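Local coordinates for protein anthranilate-CoA ligase (Stigmatella aurantiaca, PDB 4WV3) that belongs to the ANL superfamily of AMP-binding enzymes, pairing a large N-terminal part with a smaller C-terminal domain, at residues Y10-I15 / K190-T195; C170-S175 / G184-H189; T320-I325 / S370-L375; E344-K349 / V366-E371. All coordinates share one frame; numbering follows the deposited sequence.

Overall arrangement
From the N terminus, the lead into helix 14-17 meets the start of helix 191-204 some 175 residues later, so contact 1 closes the first long loop. Contact 2, the hairpin of strands 169-175 and 183-188, forms within that loop and leads directly into helix 191-204. Further along, contact 3 brings the 320-325 loop against 370-375; contact 4 pairs strands 347-351 and 364-369 within its span, ending on Ser370 and Glu371, where the 370-375 segment begins. Side chains bind neighbouring contacts together: Tyr192 to Ser171, His187 to the Thr320 carbonyl, Lys190 to the Glu371 carbonyl and Tyr346 to Thr372. Contact 3 thus connects the hairpin, the helix and the antiparallel sheet beside the bound ligand.

Contact 1 (Y10-I15 / K190-T195); sequences YNAVDI and KDYPLT
Pro193, in the first turn of helix 191-204, is the bump received between Tyr10 and Ile15. The side chain of Tyr10, with CG anti to the backbone N (chi1 174°), extends toward it and the two meet tip to tip: Tyr10 OH lies 3.3 Å from Pro193 CG, and Tyr10 CZ is 3.5 Å from the same carbon. On another part of the same proline Ile15 presses with CD1, which sits 3.9 Å from Pro193 CA. Ile15 also crosses Tyr192 at about a right angle, CG1 being 4.2 Å from Tyr192 CB. Between these larger groups, the small Ala12 CB comes to 4.3 Å from Tyr192 CB. The chain is turned to present this series of apolar groups by a type I turn from Asn11 to Asp14, leading into the helix; Asn11 OD1 caps it as an Asx turn, accepting from Val13 N at 3.0 Å on an in-plane lone pair. No hydrogen bond crosses the contact. The Tyr192 ring leads away, its hydroxyl bonded to Ser171 and its ring edge-to-face with Phe323. Helix 221-234 contributes Tyr233, which touches both Ile15 and Pro193, while helix 71-83 brings Val81 against Ala12. At the far side of the helix start, Lys190 NZ forms a salt bridge with Asp191 OD1, 2.8 Å away on the syn side of the carboxylate.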
loop_
_atom_site.group_PDB
_atom_site.type_symbol
_atom_site.label_atom_id
_atom_site.label_comp_id
_atom_site.label_asym_id
_atom_site.label_seq_id
_atom_site.Cartn_x
_atom_site.Cartn_y
_atom_site.Cartn_z
ATOM N N TYR A 10 15.735 19.566 6.764
ATOM C CA TYR A 10 15.358 19.047 5.458
ATOM C C TYR A 10 13.851 19.122 5.254
ATOM O O TYR A 10 13.076 18.919 6.190
ATOM C CB TYR A 10 15.840 17.601 5.310
ATOM C CG TYR A 10 15.380 16.909 4.046
ATOM C CD1 TYR A 10 16.079 17.056 2.855
ATOM C CD2 TYR A 10 14.251 16.097 4.047
ATOM C CE1 TYR A 10 15.663 16.423 1.699
ATOM C CE2 TYR A 10 13.827 15.460 2.896
ATOM C CZ TYR A 10 14.537 15.626 1.725
ATOM O OH TYR A 10 14.120 14.994 0.576
ATOM N N ASN A 11 13.442 19.420 4.026
ATOM C CA ASN A 11 12.030 19.411 3.669
ATOM C C ASN A 11 11.786 18.438 2.522
ATOM O O ASN A 11 12.528 18.426 1.540
ATOM C CB ASN A 11 11.554 20.816 3.294
ATOM C CG ASN A 11 10.042 20.944 3.313
ATOM O OD1 ASN A 11 9.356 20.463 2.412
ATOM N ND2 ASN A 11 9.516 21.601 4.340
ATOM N N ALA A 12 10.741 17.626 2.650
ATOM C CA ALA A 12 10.451 16.575 1.679
ATOM C C ALA A 12 10.006 17.116 0.321
ATOM O O ALA A 12 9.845 16.355 -0.632
ATOM C CB ALA A 12 9.410 15.613 2.237
ATOM N N VAL A 13 9.814 18.429 0.230
ATOM C CA VAL A 13 9.480 19.052 -1.045
ATOM C C VAL A 13 10.689 18.990 -1.979
ATOM O O VAL A 13 10.569 19.191 -3.188
ATOM C CB VAL A 13 9.019 20.515 -0.866
ATOM C CG1 VAL A 13 10.208 21.421 -0.585
ATOM C CG2 VAL A 13 8.257 20.992 -2.096
ATOM N N ASP A 14 11.853 18.693 -1.408
ATOM C CA ASP A 14 13.071 18.530 -2.189
ATOM C C ASP A 14 12.968 17.334 -3.130
ATOM O O ASP A 14 13.637 17.293 -4.159
ATOM C CB ASP A 14 14.285 18.373 -1.271
ATOM C CG ASP A 14 15.582 18.249 -2.042
ATOM O OD1 ASP A 14 16.086 19.282 -2.533
ATOM O OD2 ASP A 14 16.097 17.118 -2.159
ATOM N N ILE A 15 12.129 16.367 -2.767
ATOM C CA ILE A 15 11.848 15.214 -3.620
ATOM C C ILE A 15 11.426 15.686 -5.009
ATOM O O ILE A 15 11.841 15.127 -6.026
ATOM C CB ILE A 15 10.747 14.321 -3.006
ATOM C CG1 ILE A 15 11.260 13.642 -1.734
ATOM C CG2 ILE A 15 10.274 13.271 -4.001
ATOM C CD1 ILE A 15 12.391 12.665 -1.977
ATOM N N LYS A 190 12.595 13.154 6.583
ATOM C CA LYS A 190 13.741 12.303 6.278
ATOM C C LYS A 190 13.347 10.958 5.673
ATOM O O LYS A 190 14.105 10.372 4.904
ATOM C CB LYS A 190 14.591 12.073 7.531
ATOM C CG LYS A 190 13.873 11.337 8.651
ATOM C CD LYS A 190 14.832 10.947 9.763
ATOM C CE LYS A 190 14.096 10.305 10.930
ATOM N NZ LYS A 190 13.332 9.094 10.520
ATOM N N ASP A 191 12.158 10.477 6.019
ATOM C CA ASP A 191 11.717 9.150 5.604
ATOM C C ASP A 191 11.533 9.032 4.095
ATOM O O ASP A 191 11.668 7.948 3.527
ATOM C CB ASP A 191 10.421 8.775 6.323
ATOM C CG ASP A 191 10.582 8.737 7.827
ATOM O OD1 ASP A 191 11.705 8.452 8.295
ATOM O OD2 ASP A 191 9.591 8.994 8.542
ATOM N N TYR A 192 11.233 10.151 3.447
ATOM C CA TYR A 192 10.947 10.146 2.013
ATOM C C TYR A 192 12.170 9.921 1.110
ATOM O O TYR A 192 12.144 9.029 0.261
ATOM C CB TYR A 192 10.146 11.392 1.609
ATOM C CG TYR A 192 8.708 11.343 2.069
ATOM C CD1 TYR A 192 7.684 11.073 1.172
ATOM C CD2 TYR A 192 8.375 11.543 3.403
ATOM C CE1 TYR A 192 6.369 11.018 1.585
ATOM C CE2 TYR A 192 7.062 11.487 3.827
ATOM C CZ TYR A 192 6.062 11.224 2.912
ATOM O OH TYR A 192 4.752 11.166 3.323
ATOM N N PRO A 193 13.246 10.712 1.283
ATOM C CA PRO A 193 14.412 10.405 0.447
ATOM C C PRO A 193 15.109 9.120 0.888
ATOM O O PRO A 193 15.776 8.476 0.077
ATOM C CB PRO A 193 15.327 11.611 0.671
ATOM C CG PRO A 193 14.953 12.117 2.013
ATOM C CD PRO A 193 13.474 11.903 2.120
ATOM N N LEU A 194 14.950 8.754 2.156
ATOM C CA LEU A 194 15.557 7.538 2.686
ATOM C C LEU A 194 14.958 6.279 2.065
ATOM O O LEU A 194 15.687 5.408 1.592
ATOM C CB LEU A 194 15.432 7.487 4.209
ATOM C CG LEU A 194 16.467 8.275 5.011
ATOM C CD1 LEU A 194 16.136 8.238 6.498
ATOM C CD2 LEU A 194 17.858 7.726 4.757
ATOM N N THR A 195 13.632 6.182 2.066
ATOM C CA THR A 195 12.959 5.046 1.444
ATOM C C THR A 195 13.174 5.050 -0.066
ATOM O O THR A 195 13.273 3.993 -0.690
ATOM C CB THR A 195 11.444 5.028 1.739
ATOM O OG1 THR A 195 10.866 6.288 1.373
ATOM C CG2 THR A 195 11.186 4.762 3.215
#

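Contact 2 (C170-S175 / G184-H189); sequences CSLNYS and GIPHAH
Four well-formed backbone bonds hold the two strands antiparallel. Asn173 N donates to Ile185 O at 2.9 Å (172°), and Ile185 N returns the bond to Asn173 O at 2.8 Å. Farther along, His187 N reaches Ser171 O at 3.1 Å, while Cys170 N points straight at His187 O, 3.0 Å away. Ser171 N adds only a weak bond to that carbonyl; two residues of one strand, Cys170 and Ser171, thus stand opposite the single His187, a classic bulge. On the face carrying Ser171, Ile185 and His187, a water donates to Ile185 O and joins it to Ser171 OG, whose other partner is Tyr192. The hairpin brackets the Ser/Thr/Gly-rich signature loop of the AMP-binding family, sometimes likened to a P-loop, and Ser175 touches the bound ligand. On the other face, Gly184 CA sits over one face of the Tyr174 ring, and Leu172 CD1 lies 3.4 Å from Ile185 N. Beyond the bulge, Cys170 CB rests over the centre of the His189 imidazole, 3.4 Å from CE1.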
loop_
_atom_site.group_PDB
_atom_site.type_symbol
_atom_site.label_atom_id
_atom_site.label_comp_id
_atom_site.label_asym_id
_atom_site.label_seq_id
_atom_site.Cartn_x
_atom_site.Cartn_y
_atom_site.Cartn_z
ATOM N N CYS A 170 5.781 15.405 8.430
ATOM C CA CYS A 170 5.297 16.044 7.210
ATOM C C CYS A 170 4.066 15.345 6.637
ATOM O O CYS A 170 3.406 15.875 5.743
ATOM C CB CYS A 170 6.401 16.113 6.152
ATOM S SG CYS A 170 6.914 14.519 5.478
ATOM N N SER A 171 3.758 14.159 7.151
ATOM C CA SER A 171 2.590 13.420 6.681
ATOM C C SER A 171 1.971 12.536 7.759
ATOM O O SER A 171 2.636 12.139 8.716
ATOM C CB SER A 171 2.937 12.579 5.450
ATOM O OG SER A 171 3.849 11.543 5.774
ATOM N N LEU A 172 0.688 12.234 7.588
ATOM C CA LEU A 172 -0.040 11.377 8.514
ATOM C C LEU A 172 -0.952 10.430 7.740
ATOM O O LEU A 172 -1.920 10.859 7.111
ATOM C CB LEU A 172 -0.859 12.224 9.490
ATOM C CG LEU A 172 -1.738 11.471 10.491
ATOM C CD1 LEU A 172 -0.898 10.535 11.343
ATOM C CD2 LEU A 172 -2.507 12.450 11.365
ATOM N N ASN A 173 -0.633 9.141 7.784
ATOM C CA ASN A 173 -1.416 8.136 7.073
ATOM C C ASN A 173 -2.221 7.250 8.012
ATOM O O ASN A 173 -1.673 6.645 8.933
ATOM C CB ASN A 173 -0.510 7.275 6.190
ATOM C CG ASN A 173 0.051 8.042 5.013
ATOM O OD1 ASN A 173 -0.551 8.080 3.939
ATOM N ND2 ASN A 173 1.210 8.661 5.209
ATOM N N TYR A 174 -3.525 7.180 7.771
ATOM C CA TYR A 174 -4.411 6.366 8.596
ATOM C C TYR A 174 -4.578 4.960 8.032
ATOM O O TYR A 174 -5.336 4.741 7.087
ATOM C CB TYR A 174 -5.768 7.050 8.769
ATOM C CG TYR A 174 -5.747 8.162 9.791
ATOM C CD1 TYR A 174 -6.053 7.911 11.122
ATOM C CD2 TYR A 174 -5.409 9.460 9.430
ATOM C CE1 TYR A 174 -6.032 8.920 12.063
ATOM C CE2 TYR A 174 -5.385 10.478 10.365
ATOM C CZ TYR A 174 -5.697 10.202 11.681
ATOM O OH TYR A 174 -5.676 11.208 12.618
ATOM N N SER A 175 -3.857 4.014 8.625
ATOM C CA SER A 175 -3.904 2.622 8.202
ATOM C C SER A 175 -5.100 1.910 8.821
ATOM O O SER A 175 -5.264 1.907 10.041
ATOM C CB SER A 175 -2.609 1.909 8.600
ATOM O OG SER A 175 -2.647 0.538 8.245
ATOM N N GLY A 184 -3.306 6.356 13.246
ATOM C CA GLY A 184 -2.593 7.417 12.561
ATOM C C GLY A 184 -1.096 7.179 12.592
ATOM O O GLY A 184 -0.509 7.002 13.659
ATOM N N ILE A 185 -0.475 7.171 11.418
ATOM C CA ILE A 185 0.960 6.929 11.314
ATOM C C ILE A 185 1.687 8.140 10.735
ATOM O O ILE A 185 1.586 8.419 9.539
ATOM C CB ILE A 185 1.255 5.681 10.464
ATOM C CG1 ILE A 185 0.618 4.448 11.109
ATOM C CG2 ILE A 185 2.757 5.489 10.293
ATOM C CD1 ILE A 185 0.768 3.183 10.304
ATOM N N PRO A 186 2.408 8.874 11.594
ATOM C CA PRO A 186 3.169 10.058 11.186
ATOM C C PRO A 186 4.574 9.713 10.698
ATOM O O PRO A 186 5.265 8.902 11.316
ATOM C CB PRO A 186 3.245 10.875 12.478
ATOM C CG PRO A 186 3.237 9.849 13.558
ATOM C CD PRO A 186 2.401 8.697 13.057
ATOM N N HIS A 187 4.985 10.325 9.592
ATOM C CA HIS A 187 6.338 10.151 9.075
ATOM C C HIS A 187 7.047 11.493 8.928
ATOM O O HIS A 187 6.420 12.511 8.636
ATOM C CB HIS A 187 6.330 9.407 7.737
ATOM C CG HIS A 187 6.287 7.918 7.875
ATOM N ND1 HIS A 187 7.374 7.177 8.287
ATOM C CD2 HIS A 187 5.289 7.030 7.651
ATOM C CE1 HIS A 187 7.047 5.898 8.314
ATOM N NE2 HIS A 187 5.788 5.780 7.933
ATOM N N ALA A 188 8.358 11.482 9.136
ATOM C CA ALA A 188 9.155 12.697 9.061
ATOM C C ALA A 188 9.632 12.959 7.638
ATOM O O ALA A 188 9.538 12.088 6.773
ATOM C CB ALA A 188 10.336 12.613 10.012
ATOM N N HIS A 189 10.141 14.166 7.405
ATOM C CA HIS A 189 10.668 14.549 6.100
ATOM C C HIS A 189 11.768 13.597 5.640
ATOM O O HIS A 189 11.856 13.268 4.460
ATOM C CB HIS A 189 11.211 15.980 6.134
ATOM C CG HIS A 189 10.160 17.027 6.341
ATOM N ND1 HIS A 189 9.579 17.714 5.297
ATOM C CD2 HIS A 189 9.590 17.509 7.471
ATOM C CE1 HIS A 189 8.696 18.574 5.775
ATOM N NE2 HIS A 189 8.683 18.468 7.091
HETATM O O HOH W 1 2.726 8.972 7.076
#

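Contact 3 (T320-I325 / S370-L375); sequences TENFHI and SETAAL. With 3UK (5'-O-[(S)-[(2-aminobenzoyl)oxy](hydroxy)phosphoryl]adenosine), chain C.
Thr320 grips one phosphate oxygen of 5'-O-[(S)-[(2-aminobenzoyl)oxy](hydroxy)phosphoryl]adenosine twice: its N lies 3.2 Å from ligand O05, and its hydroxyl OG1 donates to the same atom at 2.6 Å. The ligand's aminobenzoyl ring stands nearly upright on one face of the His324 imidazole, its C29 over the centre and 3.7 Å from His324 CD2. Behind this first shell, Asn322 turns the other way, CG anti to its backbone N (chi1 -169°), and spans the loop with its amide. Its ND2 donates to His324 O at 3.0 Å, tying down the turn that carries the imidazole. Its OD1 accepts two hydroxyls: Ser370 OG at 2.6 Å, in the carbonyl plane, and Thr372 OG1, also at 2.6 Å, from well above it. Ser370 OG is itself fixed by an ST turn, accepting from Thr372 N at 2.7 Å. A backbone bond adds a second tie, Ala374 N donating to Glu321 O at 2.8 Å, nearly along the C=O axis. Farther out, His187 NE2 bonds to Thr320 O, Tyr346 OH to Thr372 OG1, and Phe222 O receives His324 NE2. The run Gly-Cys-Thr-Glu ending at Glu321 matches the Gly-x-Thr-Glu motif of the AMP-binding family, whose threonine here lines the phosphate site of the pocket.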
loop_
_atom_site.group_PDB
_atom_site.type_symbol
_atom_site.label_atom_id
_atom_site.label_comp_id
_atom_site.label_asym_id
_atom_site.label_seq_id
_atom_site.Cartn_x
_atom_site.Cartn_y
_atom_site.Cartn_z
ATOM N N THR A 320 3.073 0.657 6.507
ATOM C CA THR A 320 2.916 2.100 6.615
ATOM C C THR A 320 3.781 2.660 7.744
ATOM O O THR A 320 4.235 3.803 7.683
ATOM C CB THR A 320 1.438 2.486 6.816
ATOM O OG1 THR A 320 0.638 1.835 5.821
ATOM C CG2 THR A 320 1.250 3.993 6.701
ATOM N N GLU A 321 4.024 1.840 8.763
ATOM C CA GLU A 321 4.882 2.236 9.877
ATOM C C GLU A 321 6.321 2.472 9.420
ATOM O O GLU A 321 7.040 3.283 10.003
ATOM C CB GLU A 321 4.852 1.184 10.990
ATOM C CG GLU A 321 3.533 1.094 11.749
ATOM C CD GLU A 321 2.497 0.236 11.045
ATOM O OE1 GLU A 321 2.753 -0.203 9.903
ATOM O OE2 GLU A 321 1.423 -0.001 11.638
ATOM N N ASN A 322 6.733 1.757 8.377
ATOM C CA ASN A 322 8.072 1.906 7.816
ATOM C C ASN A 322 8.032 2.719 6.526
ATOM O O ASN A 322 9.061 2.953 5.892
ATOM C CB ASN A 322 8.689 0.533 7.545
ATOM C CG ASN A 322 10.164 0.612 7.204
ATOM O OD1 ASN A 322 10.936 1.272 7.898
ATOM N ND2 ASN A 322 10.559 -0.045 6.119
ATOM N N PHE A 323 6.833 3.135 6.132
ATOM C CA PHE A 323 6.661 3.897 4.901
ATOM C C PHE A 323 6.634 2.979 3.683
ATOM O O PHE A 323 5.667 2.971 2.922
ATOM C CB PHE A 323 7.773 4.936 4.753
ATOM C CG PHE A 323 7.465 6.019 3.758
ATOM C CD1 PHE A 323 6.614 7.060 4.089
ATOM C CD2 PHE A 323 8.024 5.994 2.491
ATOM C CE1 PHE A 323 6.328 8.056 3.176
ATOM C CE2 PHE A 323 7.742 6.987 1.573
ATOM C CZ PHE A 323 6.892 8.021 1.916
ATOM N N HIS A 324 7.701 2.206 3.502
ATOM C CA HIS A 324 7.795 1.284 2.371
ATOM C C HIS A 324 8.535 -0.028 2.641
ATOM O O HIS A 324 8.761 -0.405 3.791
ATOM C CB HIS A 324 8.412 2.016 1.177
ATOM C CG HIS A 324 7.782 1.661 -0.135
ATOM N ND1 HIS A 324 8.304 0.707 -0.980
ATOM C CD2 HIS A 324 6.664 2.129 -0.740
ATOM C CE1 HIS A 324 7.539 0.604 -2.051
ATOM N NE2 HIS A 324 6.538 1.456 -1.932
ATOM N N ILE A 325 8.909 -0.706 1.561
ATOM C CA ILE A 325 9.430 -2.071 1.610
ATOM C C ILE A 325 10.745 -2.222 2.379
ATOM O O ILE A 325 11.673 -1.434 2.202
ATOM C CB ILE A 325 9.590 -2.644 0.181
ATOM C CG1 ILE A 325 8.234 -2.669 -0.529
ATOM C CG2 ILE A 325 10.197 -4.034 0.216
ATOM C CD1 ILE A 325 8.267 -3.307 -1.899
ATOM N N SER A 370 14.951 0.097 11.502
ATOM C CA SER A 370 14.883 1.051 10.401
ATOM C C SER A 370 15.035 2.500 10.849
ATOM O O SER A 370 14.654 2.862 11.962
ATOM C CB SER A 370 13.553 0.889 9.663
ATOM O OG SER A 370 13.263 2.029 8.872
ATOM N N GLU A 371 15.589 3.329 9.969
ATOM C CA GLU A 371 15.657 4.763 10.213
ATOM C C GLU A 371 14.490 5.475 9.539
ATOM O O GLU A 371 14.351 6.693 9.638
ATOM C CB GLU A 371 16.984 5.339 9.718
ATOM C CG GLU A 371 18.179 4.964 10.576
ATOM C CD GLU A 371 19.446 5.684 10.159
ATOM O OE1 GLU A 371 19.593 5.993 8.956
ATOM O OE2 GLU A 371 20.295 5.945 11.037
ATOM N N THR A 372 13.652 4.703 8.856
ATOM C CA THR A 372 12.492 5.254 8.166
ATOM C C THR A 372 11.205 4.922 8.915
ATOM O O THR A 372 10.116 5.340 8.519
ATOM C CB THR A 372 12.392 4.724 6.726
ATOM O OG1 THR A 372 12.088 3.324 6.746
ATOM C CG2 THR A 372 13.703 4.941 5.994
ATOM N N ALA A 373 11.340 4.167 10.000
ATOM C CA ALA A 373 10.195 3.772 10.806
ATOM C C ALA A 373 9.671 4.950 11.619
ATOM O O ALA A 373 10.439 5.808 12.049
ATOM C CB ALA A 373 10.567 2.619 11.724
ATOM N N ALA A 374 8.358 4.986 11.821
ATOM C CA ALA A 374 7.743 6.032 12.627
ATOM C C ALA A 374 8.179 5.902 14.082
ATOM O O ALA A 374 8.622 4.838 14.516
ATOM C CB ALA A 374 6.229 5.970 12.514
ATOM N N LEU A 375 8.059 6.992 14.833
ATOM C CA LEU A 375 8.478 7.004 16.228
ATOM C C LEU A 375 7.374 6.460 17.131
ATOM O O LEU A 375 7.645 5.797 18.134
ATOM C CB LEU A 375 8.874 8.420 16.645
ATOM C CG LEU A 375 10.182 8.550 17.427
ATOM C CD1 LEU A 375 11.227 7.589 16.884
ATOM C CD2 LEU A 375 10.689 9.980 17.359
HETATM C C10 3UK C . 1.380 -7.130 4.736
HETATM C C15 3UK C . 2.775 -8.192 2.963
HETATM C C17 3UK C . 3.464 -10.391 2.457
HETATM C C21 3UK C . 2.222 -7.376 5.957
HETATM C C26 3UK C . 2.834 -1.726 2.228
HETATM C C28 3UK C . 4.470 -2.205 0.519
HETATM O O01 3UK C . 0.787 -2.903 2.735
HETATM C C02 3UK C . 1.648 -2.168 3.163
HETATM O O03 3UK C . 1.412 -1.413 4.345
HETATM P P04 3UK C . 0.151 -1.706 5.270
HETATM O O05 3UK C . 0.154 -0.690 6.455
HETATM O O06 3UK C . 0.183 -3.188 5.886
HETATM C C07 3UK C . 1.440 -3.867 6.036
HETATM C C08 3UK C . 1.163 -5.336 6.182
HETATM O O09 3UK C . 0.727 -5.880 4.916
HETATM N N11 3UK C . 2.193 -7.089 3.564
HETATM C C12 3UK C . 2.512 -5.968 2.850
HETATM N N13 3UK C . 3.296 -6.340 1.800
HETATM C C14 3UK C . 3.474 -7.713 1.848
HETATM N N16 3UK C . 2.784 -9.520 3.247
HETATM N N18 3UK C . 4.145 -10.002 1.387
HETATM C C19 3UK C . 4.184 -8.706 1.040
HETATM N N20 3UK C . 4.915 -8.299 -0.108
HETATM O O22 3UK C . 1.524 -8.218 6.856
HETATM C C23 3UK C . 2.397 -6.057 6.544
HETATM O O24 3UK C . 2.510 -6.167 7.977
HETATM O O25 3UK C . -1.124 -1.504 4.469
HETATM C C27 3UK C . 3.402 -2.618 1.352
HETATM C C29 3UK C . 4.963 -0.858 0.590
HETATM C C30 3UK C . 4.398 0.034 1.468
HETATM C C31 3UK C . 3.327 -0.376 2.299
HETATM N N32 3UK C . 2.723 0.573 3.234
#

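Contact 4 (E344-K349 / V366-E371); sequences EGYELK and VLLRSE
Arg369 O is held by one strong hydrogen bond and one weaker contact. Glu347 N donates to Arg369 O at 3.0 Å along an almost straight line (170°), on an in-plane lone pair, and Tyr346 CA approaches the same oxygen at 3.5 Å in a CH...O contact. The reverse bond, Arg369 N to Glu347 O at 2.7 Å, completes an antiparallel hydrogen-bonded pair; farther along, Leu367 N donates to Lys349 O at 2.9 Å. Where the strands part, a water bridges Gly345 O and Glu371 N. Above the Glu347-Arg369 pair both side chains, CG anti to the backbone N, run side by side in the same direction with their flat ends 23° apart. Glu347 OE1 forms a salt bridge with Arg369 NH1, 3.5 Å away, but lies off the plane of the guanidinium, so charge alone draws them together. Arg369 NH2 forms a second salt bridge, with Glu391. Lys349 lies alongside Leu367 and makes a cation-pi contact with Trp392 of strand 392-401. On the opposite face Leu368 CD1 touches Leu348 CD1 at 3.8 Å and Tyr346 CB at 3.9 Å, near Phe326, while the Tyr346 hydroxyl bonds Thr372. The sheet edge therefore has two characters: an apolar face turned toward strand 325-328, and a mixed face, where charged chains lie beside Leu367 and Trp392 and the Glu347-Arg369 attraction, with Glu347 exposed, is probably softened by solvent.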
loop_
_atom_site.group_PDB
_atom_site.type_symbol
_atom_site.label_atom_id
_atom_site.label_comp_id
_atom_site.label_asym_id
_atom_site.label_seq_id
_atom_site.Cartn_x
_atom_site.Cartn_y
_atom_site.Cartn_z
ATOM N N GLU A 344 19.400 -3.656 2.303
ATOM C CA GLU A 344 20.539 -3.018 2.955
ATOM C C GLU A 344 20.147 -1.673 3.564
ATOM O O GLU A 344 19.620 -0.799 2.878
ATOM C CB GLU A 344 21.697 -2.845 1.967
ATOM C CG GLU A 344 22.933 -2.181 2.555
ATOM C CD GLU A 344 23.589 -3.010 3.645
ATOM O OE1 GLU A 344 23.426 -4.249 3.636
ATOM O OE2 GLU A 344 24.267 -2.421 4.513
ATOM N N GLY A 345 20.408 -1.520 4.859
ATOM C CA GLY A 345 19.987 -0.344 5.598
ATOM C C GLY A 345 18.897 -0.714 6.585
ATOM O O GLY A 345 18.679 -0.032 7.589
ATOM N N TYR A 346 18.209 -1.810 6.286
ATOM C CA TYR A 346 17.189 -2.358 7.168
ATOM C C TYR A 346 17.694 -3.650 7.795
ATOM O O TYR A 346 18.194 -4.537 7.099
ATOM C CB TYR A 346 15.899 -2.624 6.391
ATOM C CG TYR A 346 15.203 -1.372 5.902
ATOM C CD1 TYR A 346 15.116 -0.241 6.704
ATOM C CD2 TYR A 346 14.640 -1.319 4.636
ATOM C CE1 TYR A 346 14.481 0.904 6.259
ATOM C CE2 TYR A 346 14.003 -0.180 4.183
ATOM C CZ TYR A 346 13.926 0.928 4.998
ATOM O OH TYR A 346 13.295 2.065 4.547
ATOM N N GLU A 347 17.563 -3.753 9.112
ATOM C CA GLU A 347 18.041 -4.921 9.840
ATOM C C GLU A 347 16.867 -5.750 10.358
ATOM O O GLU A 347 15.937 -5.219 10.968
ATOM C CB GLU A 347 18.951 -4.484 10.988
ATOM C CG GLU A 347 19.700 -5.616 11.661
ATOM C CD GLU A 347 20.717 -5.111 12.664
ATOM O OE1 GLU A 347 21.134 -3.937 12.554
ATOM O OE2 GLU A 347 21.093 -5.885 13.568
ATOM N N LEU A 348 16.915 -7.054 10.109
ATOM C CA LEU A 348 15.804 -7.947 10.433
ATOM C C LEU A 348 16.110 -8.862 11.612
ATOM O O LEU A 348 17.271 -9.086 11.955
ATOM C CB LEU A 348 15.446 -8.804 9.219
ATOM C CG LEU A 348 14.431 -8.301 8.191
ATOM C CD1 LEU A 348 14.476 -6.792 8.019
ATOM C CD2 LEU A 348 14.718 -8.990 6.873
ATOM N N LYS A 349 15.072 -9.370 12.222
ATOM C CA LYS A 349 15.158 -10.265 13.362
ATOM C C LYS A 349 13.893 -11.126 13.458
ATOM O O LYS A 349 12.847 -10.629 13.286
ATOM C CB LYS A 349 15.346 -9.431 14.610
ATOM C CG LYS A 349 15.992 -10.152 15.750
ATOM C CD LYS A 349 16.648 -9.214 16.709
ATOM C CE LYS A 349 15.634 -8.494 17.519
ATOM N NZ LYS A 349 16.226 -8.079 18.784
ATOM N N VAL A 366 8.348 -10.938 13.223
ATOM C CA VAL A 366 9.242 -10.032 12.512
ATOM C C VAL A 366 9.538 -8.758 13.295
ATOM O O VAL A 366 8.630 -8.004 13.643
ATOM C CB VAL A 366 8.672 -9.644 11.136
ATOM C CG1 VAL A 366 9.522 -8.559 10.494
ATOM C CG2 VAL A 366 8.595 -10.860 10.243
ATOM N N LEU A 367 10.817 -8.527 13.569
ATOM C CA LEU A 367 11.262 -7.272 14.161
ATOM C C LEU A 367 12.138 -6.515 13.168
ATOM O O LEU A 367 13.151 -7.030 12.694
ATOM C CB LEU A 367 12.015 -7.518 15.469
ATOM C CG LEU A 367 11.143 -7.847 16.683
ATOM C CD1 LEU A 367 11.999 -8.118 17.909
ATOM C CD2 LEU A 367 10.162 -6.716 16.952
ATOM N N LEU A 368 11.732 -5.291 12.851
ATOM C CA LEU A 368 12.423 -4.487 11.852
ATOM C C LEU A 368 13.211 -3.343 12.482
ATOM O O LEU A 368 12.700 -2.615 13.332
ATOM C CB LEU A 368 11.421 -3.934 10.837
ATOM C CG LEU A 368 11.933 -2.866 9.869
ATOM C CD1 LEU A 368 13.041 -3.420 8.983
ATOM C CD2 LEU A 368 10.789 -2.317 9.032
ATOM N N ARG A 369 14.460 -3.195 12.055
ATOM C CA ARG A 369 15.299 -2.089 12.495
ATOM C C ARG A 369 15.477 -1.113 11.339
ATOM O O ARG A 369 16.075 -1.450 10.318
ATOM C CB ARG A 369 16.651 -2.613 12.975
ATOM C CG ARG A 369 17.558 -1.565 13.590
ATOM C CD ARG A 369 18.760 -2.227 14.239
ATOM N NE ARG A 369 19.629 -1.268 14.910
ATOM C CZ ARG A 369 20.642 -1.608 15.701
ATOM N NH1 ARG A 369 20.908 -2.888 15.925
ATOM N NH2 ARG A 369 21.384 -0.669 16.272
ATOM N N SER A 370 14.951 0.097 11.502
ATOM C CA SER A 370 14.883 1.051 10.401
ATOM C C SER A 370 15.035 2.500 10.849
ATOM O O SER A 370 14.654 2.862 11.962
ATOM C CB SER A 370 13.553 0.889 9.663
ATOM O OG SER A 370 13.263 2.029 8.872
ATOM N N GLU A 371 15.589 3.329 9.969
ATOM C CA GLU A 371 15.657 4.763 10.213
ATOM C C GLU A 371 14.490 5.475 9.539
ATOM O O GLU A 371 14.351 6.693 9.638
ATOM C CB GLU A 371 16.984 5.339 9.718
ATOM C CG GLU A 371 18.179 4.964 10.576
ATOM C CD GLU A 371 19.446 5.684 10.159
ATOM O OE1 GLU A 371 19.593 5.993 8.956
ATOM O OE2 GLU A 371 20.295 5.945 11.037
HETATM O O HOH W 2 16.984 2.136 7.622
#